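Local coordinates for protein putative primosome component (Streptococcus pyogenes serotype M3, PDB 2QGZ) that probably acts as an ATP-dependent helicase loader in the bacterial primosome, delivering the replicative helicase to DNA through a P-loop ATPase domain, at residues S183-H188 with K213-L218; T251-N256 with R286-E291. All blocks are in the same frame, centred on the assembly; numbering follows the deposited sequence.

Contact 1 (S183-H188 with K213-L218); sequences STTLLH and KNVPVL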
loop_
_atom_site.group_PDB
_atom_site.type_symbol
_atom_site.label_atom_id
_atom_site.label_comp_id
_atom_site.label_asym_id
_atom_site.label_seq_id
_atom_site.Cartn_x
_atom_site.Cartn_y
_atom_site.Cartn_z
ATOM N N SER A 183 -9.161 -7.825 -6.205
ATOM C CA SER A 183 -8.679 -6.616 -6.859
ATOM C C SER A 183 -7.892 -5.820 -5.827
ATOM O O SER A 183 -8.206 -5.841 -4.643
ATOM C CB SER A 183 -9.855 -5.761 -7.354
ATOM O OG SER A 183 -10.657 -6.461 -8.291
ATOM N N THR A 184 -6.867 -5.122 -6.281
ATOM C CA THR A 184 -6.047 -4.317 -5.396
ATOM C C THR A 184 -5.851 -2.989 -6.089
ATOM O O THR A 184 -5.863 -2.923 -7.317
ATOM C CB THR A 184 -4.650 -4.959 -5.159
ATOM O OG1 THR A 184 -4.791 -6.196 -4.449
ATOM C CG2 THR A 184 -3.765 -4.029 -4.341
ATOM N N THR A 185 -5.692 -1.930 -5.306
ATOM C CA THR A 185 -5.447 -0.618 -5.870
ATOM C C THR A 185 -4.124 -0.122 -5.324
ATOM O O THR A 185 -3.911 -0.090 -4.109
ATOM C CB THR A 185 -6.539 0.397 -5.501
ATOM O OG1 THR A 185 -7.773 0.011 -6.115
ATOM C CG2 THR A 185 -6.159 1.790 -5.992
ATOM N N LEU A 186 -3.228 0.236 -6.238
ATOM C CA LEU A 186 -1.919 0.763 -5.883
ATOM C C LEU A 186 -2.044 2.251 -6.174
ATOM O O LEU A 186 -2.312 2.653 -7.297
ATOM C CB LEU A 186 -0.848 0.127 -6.766
ATOM C CG LEU A 186 -0.795 -1.401 -6.688
ATOM C CD1 LEU A 186 -0.061 -1.966 -7.892
ATOM C CD2 LEU A 186 -0.106 -1.803 -5.410
ATOM N N LEU A 187 -1.844 3.067 -5.154
ATOM C CA LEU A 187 -2.002 4.500 -5.301
ATOM C C LEU A 187 -0.796 5.307 -4.835
ATOM O O LEU A 187 -0.282 5.093 -3.741
ATOM C CB LEU A 187 -3.258 4.906 -4.528
ATOM C CG LEU A 187 -3.618 6.358 -4.248
ATOM C CD1 LEU A 187 -5.122 6.458 -4.046
ATOM C CD2 LEU A 187 -2.866 6.860 -3.015
ATOM N N HIS A 188 -0.337 6.232 -5.672
ATOM C CA HIS A 188 0.794 7.074 -5.302
ATOM C C HIS A 188 0.198 8.250 -4.532
ATOM O O HIS A 188 -0.305 9.198 -5.133
ATOM C CB HIS A 188 1.527 7.572 -6.548
ATOM C CG HIS A 188 2.807 8.286 -6.244
ATOM N ND1 HIS A 188 3.019 9.609 -6.568
ATOM C CD2 HIS A 188 3.940 7.862 -5.632
ATOM C CE1 HIS A 188 4.228 9.969 -6.169
ATOM N NE2 HIS A 188 4.806 8.926 -5.598
ATOM N N LYS A 213 -11.687 4.051 -1.415
ATOM C CA LYS A 213 -11.938 3.616 -0.050
ATOM C C LYS A 213 -12.573 2.248 0.144
ATOM O O LYS A 213 -12.400 1.640 1.193
ATOM C CB LYS A 213 -12.763 4.663 0.702
ATOM C CG LYS A 213 -14.207 4.800 0.271
ATOM C CD LYS A 213 -14.958 5.635 1.300
ATOM C CE LYS A 213 -16.360 6.000 0.840
ATOM N NZ LYS A 213 -17.160 4.810 0.460
ATOM N N ASN A 214 -13.302 1.746 -0.844
ATOM C CA ASN A 214 -13.935 0.449 -0.659
ATOM C C ASN A 214 -13.274 -0.730 -1.373
ATOM O O ASN A 214 -13.828 -1.829 -1.381
ATOM C CB ASN A 214 -15.424 0.521 -1.038
ATOM C CG ASN A 214 -16.238 -0.632 -0.437
ATOM O OD1 ASN A 214 -16.172 -0.885 0.771
ATOM N ND2 ASN A 214 -17.008 -1.332 -1.275
ATOM N N VAL A 215 -12.098 -0.528 -1.965
ATOM C CA VAL A 215 -11.431 -1.638 -2.635
ATOM C C VAL A 215 -10.982 -2.667 -1.596
ATOM O O VAL A 215 -10.609 -2.314 -0.479
ATOM C CB VAL A 215 -10.217 -1.172 -3.455
ATOM C CG1 VAL A 215 -10.685 -0.247 -4.576
ATOM C CG2 VAL A 215 -9.199 -0.476 -2.551
ATOM N N PRO A 216 -11.022 -3.956 -1.947
ATOM C CA PRO A 216 -10.623 -5.028 -1.026
ATOM C C PRO A 216 -9.263 -4.845 -0.359
ATOM O O PRO A 216 -9.112 -5.104 0.833
ATOM C CB PRO A 216 -10.665 -6.266 -1.910
ATOM C CG PRO A 216 -11.766 -5.938 -2.877
ATOM C CD PRO A 216 -11.448 -4.514 -3.244
ATOM N N VAL A 217 -8.278 -4.419 -1.136
ATOM C CA VAL A 217 -6.928 -4.213 -0.631
ATOM C C VAL A 217 -6.410 -2.924 -1.241
ATOM O O VAL A 217 -6.425 -2.760 -2.457
ATOM C CB VAL A 217 -5.987 -5.354 -1.045
ATOM C CG1 VAL A 217 -4.589 -5.063 -0.563
ATOM C CG2 VAL A 217 -6.467 -6.657 -0.468
ATOM N N LEU A 218 -5.943 -2.023 -0.388
ATOM C CA LEU A 218 -5.453 -0.728 -0.829
ATOM C C LEU A 218 -3.997 -0.513 -0.422
ATOM O O LEU A 218 -3.619 -0.761 0.736
ATOM C CB LEU A 218 -6.331 0.374 -0.228
ATOM C CG LEU A 218 -5.907 1.810 -0.531
ATOM C CD1 LEU A 218 -6.031 2.088 -2.031
ATOM C CD2 LEU A 218 -6.784 2.768 0.263
#
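Thr184 and Thr185 meet Val217 and Leu218 where two neighbouring parallel strands, 184-188 and 217-221, run side by side in the central sheet of the P-loop NTPase fold. The chain joins them through helices, a beta-alpha-beta crossover. The tight part is built round the carbonyl of Val217. Its oxygen accepts a bond from Thr185 N at 3.1 Å, with 158° at the hydrogen. Thr184 CA brings a CA-H to the same oxygen at 3.3 Å, and the methyl CG2 of Thr184 closes in beside it.

The side chains then part to the two faces of the sheet. On one, Thr184 stands beside Val217, the two side chains crossing at a slant with Thr184 OG1 3.7 Å from Val217 CB, and Ala173 and Leu176 of helix 165-179 complete the packing. Beta-branched residues suit this buried place, because they favour extended backbone and fill the space beside it. On the other face, chi1 of Leu218 (177°) sends CG anti to the backbone N; from there the CD1 branch reaches Thr185 CB at 3.9 Å.

The looser side is that of Ser183 and Pro216, both partly exposed. Ser183 O looks at the ring of Pro216, with CB at 3.7 Å; the ring nitrogen has no hydrogen to offer, which suits a place where this carbonyl meets ring carbons rather than a donor. Val215, just before the proline, is also partly exposed, yet it makes a tight approach to the buried Thr185. It turns back toward the strand, the two side chains cross at about a right angle, and the CG1 methyl of Val215 lies 3.3 Å from Thr185 OG1.

Contact 2 (T251-N256 with R286-E291); sequences TFFTSN and RYLARE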
loop_
_atom_site.group_PDB
_atom_site.type_symbol
_atom_site.label_atom_id
_atom_site.label_comp_id
_atom_site.label_asym_id
_atom_site.label_seq_id
_atom_site.Cartn_x
_atom_site.Cartn_y
_atom_site.Cartn_z
ATOM N N THR A 251 -5.087 -2.539 4.589
ATOM C CA THR A 251 -4.491 -1.339 4.029
ATOM C C THR A 251 -2.986 -1.370 4.225
ATOM O O THR A 251 -2.503 -1.613 5.331
ATOM C CB THR A 251 -5.082 -0.113 4.724
ATOM O OG1 THR A 251 -6.514 -0.201 4.667
ATOM C CG2 THR A 251 -4.616 1.174 4.057
ATOM N N PHE A 252 -2.245 -1.146 3.145
ATOM C CA PHE A 252 -0.789 -1.153 3.209
ATOM C C PHE A 252 -0.239 0.244 2.933
ATOM O O PHE A 252 -0.958 1.109 2.451
ATOM C CB PHE A 252 -0.214 -2.123 2.174
ATOM C CG PHE A 252 -0.626 -3.554 2.377
ATOM C CD1 PHE A 252 -1.957 -3.939 2.245
ATOM C CD2 PHE A 252 0.325 -4.524 2.692
ATOM C CE1 PHE A 252 -2.338 -5.275 2.423
ATOM C CE2 PHE A 252 -0.043 -5.860 2.873
ATOM C CZ PHE A 252 -1.375 -6.239 2.739
ATOM N N PHE A 253 1.035 0.459 3.246
ATOM C CA PHE A 253 1.685 1.744 3.013
ATOM C C PHE A 253 3.167 1.522 2.741
ATOM O O PHE A 253 3.718 0.480 3.080
ATOM C CB PHE A 253 1.618 2.659 4.249
ATOM C CG PHE A 253 0.265 2.770 4.883
ATOM C CD1 PHE A 253 -0.219 1.757 5.709
ATOM C CD2 PHE A 253 -0.507 3.923 4.701
ATOM C CE1 PHE A 253 -1.456 1.888 6.355
ATOM C CE2 PHE A 253 -1.751 4.070 5.342
ATOM C CZ PHE A 253 -2.224 3.048 6.173
ATOM N N THR A 254 3.805 2.508 2.126
ATOM C CA THR A 254 5.250 2.475 1.906
ATOM C C THR A 254 5.662 3.895 2.293
ATOM O O THR A 254 4.886 4.841 2.131
ATOM C CB THR A 254 5.657 2.240 0.438
ATOM O OG1 THR A 254 5.216 3.337 -0.353
ATOM C CG2 THR A 254 5.058 0.951 -0.104
ATOM N N SER A 255 6.872 4.063 2.796
ATOM C CA SER A 255 7.296 5.392 3.199
ATOM C C SER A 255 8.810 5.463 3.389
ATOM O O SER A 255 9.480 4.436 3.477
ATOM C CB SER A 255 6.582 5.761 4.510
ATOM O OG SER A 255 6.956 7.045 4.976
ATOM N N ASN A 256 9.343 6.681 3.437
ATOM C CA ASN A 256 10.771 6.880 3.661
ATOM C C ASN A 256 10.993 7.000 5.168
ATOM O O ASN A 256 12.128 6.934 5.643
ATOM C CB ASN A 256 11.261 8.158 2.978
ATOM C CG ASN A 256 11.218 8.068 1.469
ATOM O OD1 ASN A 256 11.782 7.152 0.878
ATOM N ND2 ASN A 256 10.553 9.024 0.834
ATOM N N ARG A 286 -1.082 3.016 12.464
ATOM C CA ARG A 286 -0.536 2.002 13.361
ATOM C C ARG A 286 -1.535 0.898 13.631
ATOM O O ARG A 286 -1.161 -0.225 13.952
ATOM C CB ARG A 286 -0.122 2.609 14.704
ATOM C CG ARG A 286 1.030 3.594 14.658
ATOM C CD ARG A 286 1.483 3.929 16.074
ATOM N NE ARG A 286 2.625 4.843 16.093
ATOM C CZ ARG A 286 2.539 6.165 15.944
ATOM N NH1 ARG A 286 1.357 6.748 15.770
ATOM N NH2 ARG A 286 3.643 6.905 15.956
ATOM N N TYR A 287 -2.815 1.209 13.519
ATOM C CA TYR A 287 -3.821 0.194 13.777
ATOM C C TYR A 287 -4.014 -0.715 12.557
ATOM O O TYR A 287 -4.205 -1.922 12.700
ATOM C CB TYR A 287 -5.139 0.865 14.191
ATOM C CG TYR A 287 -6.300 -0.088 14.329
ATOM C CD1 TYR A 287 -7.076 -0.433 13.224
ATOM C CD2 TYR A 287 -6.596 -0.682 15.548
ATOM C CE1 TYR A 287 -8.114 -1.350 13.330
ATOM C CE2 TYR A 287 -7.634 -1.606 15.668
ATOM C CZ TYR A 287 -8.385 -1.937 14.554
ATOM O OH TYR A 287 -9.386 -2.882 14.650
ATOM N N LEU A 288 -3.932 -0.135 11.362
ATOM C CA LEU A 288 -4.117 -0.885 10.121
ATOM C C LEU A 288 -2.908 -1.677 9.625
ATOM O O LEU A 288 -3.074 -2.688 8.939
ATOM C CB LEU A 288 -4.559 0.062 9.005
ATOM C CG LEU A 288 -5.937 0.692 9.148
ATOM C CD1 LEU A 288 -6.022 1.953 8.315
ATOM C CD2 LEU A 288 -6.982 -0.318 8.731
ATOM N N ALA A 289 -1.697 -1.245 9.966
ATOM C CA ALA A 289 -0.520 -1.955 9.461
ATOM C C ALA A 289 0.650 -2.125 10.424
ATOM O O ALA A 289 0.862 -1.313 11.320
ATOM C CB ALA A 289 -0.039 -1.274 8.192
ATOM N N ARG A 290 1.414 -3.191 10.223
ATOM C CA ARG A 290 2.576 -3.474 11.055
ATOM C C ARG A 290 3.806 -2.901 10.361
ATOM O O ARG A 290 3.977 -3.060 9.158
ATOM C CB ARG A 290 2.714 -4.984 11.264
ATOM C CG ARG A 290 1.616 -5.582 12.151
ATOM C CD ARG A 290 1.813 -5.171 13.624
ATOM N NE ARG A 290 0.639 -5.415 14.469
ATOM C CZ ARG A 290 -0.475 -4.681 14.446
ATOM N NH1 ARG A 290 -0.581 -3.646 13.619
ATOM N NH2 ARG A 290 -1.485 -4.977 15.257
ATOM N N GLU A 291 4.654 -2.229 11.127
ATOM C CA GLU A 291 5.860 -1.589 10.599
ATOM C C GLU A 291 6.966 -2.580 10.248
ATOM O O GLU A 291 7.263 -3.474 11.029
ATOM C CB GLU A 291 6.380 -0.599 11.635
ATOM C CG GLU A 291 7.281 0.496 11.118
ATOM C CD GLU A 291 7.830 1.364 12.252
ATOM O OE1 GLU A 291 8.280 2.498 11.975
ATOM O OE2 GLU A 291 7.816 0.909 13.421
HETATM O O HOH W 1 -5.334 -3.118 7.249
#
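The turn from helix 281-288 into the edge strand 289-293 of the parallel sheet brings Leu288 and Ala289 against Thr251 and Phe253 of strand 251-255. No direct hydrogen bond joins the two segments; instead one water bridges them. It accepts from Thr251 N at 2.7 Å and donates to Leu288 O at 2.9 Å, and so ties the first amide of the strand to a carbonyl at the last turn of the helix.

The rest is van der Waals contact, mostly of carbon atoms. In Phe253, chi1 (-48°) puts CG beside the backbone N, and the CD1-CE1 edge of the ring faces the turn. Ala289 CB meets the ring at this edge, near its plane, 3.9 Å from CE1, and Leu288 CB stands at the same edge, 4.5 Å from CE1. A small side chain suits Ala289, since its methyl faces both the phenyl edge and Thr251 O, the latter 3.8 Å from CB. The Leu288 side chain crosses Thr251 obliquely, with CD2 4.1 Å from OG1; that hydroxyl has its polar partners in Arg244 and Leu249 O.

Strand 154-158 runs between strands 251-255 and 289-293 in the sheet, and Phe253 pairs with its Leu155 and Leu157 through the backbone. Phe252, one residue earlier, turns away from the contact and packs on Leu169 and Met172 of helix 165-179.

Overall arrangement
Contacts 1 and 2 share one parallel sheet, their centres about 14 Å apart. The second strand of contact 1, 217-221, is the direct neighbour of the first strand of contact 2, 251-255: Leu218 O lies 2.8 Å from Phe252 N in a probable hydrogen bond, and Val217 CG1 packs 3.7 Å from Phe252 CE1. Both segments of contact 1 precede those of contact 2 in sequence. Strand 217-221 ends at Asp221, followed by Asp222, consistent with a Walker B motif, and Thr254 OG1 bonds to both. Strand 154-158, beside 251-255, leads into a probable Walker A loop with Lys165, so both contacts belong to the sheet carrying the presumed nucleotide site.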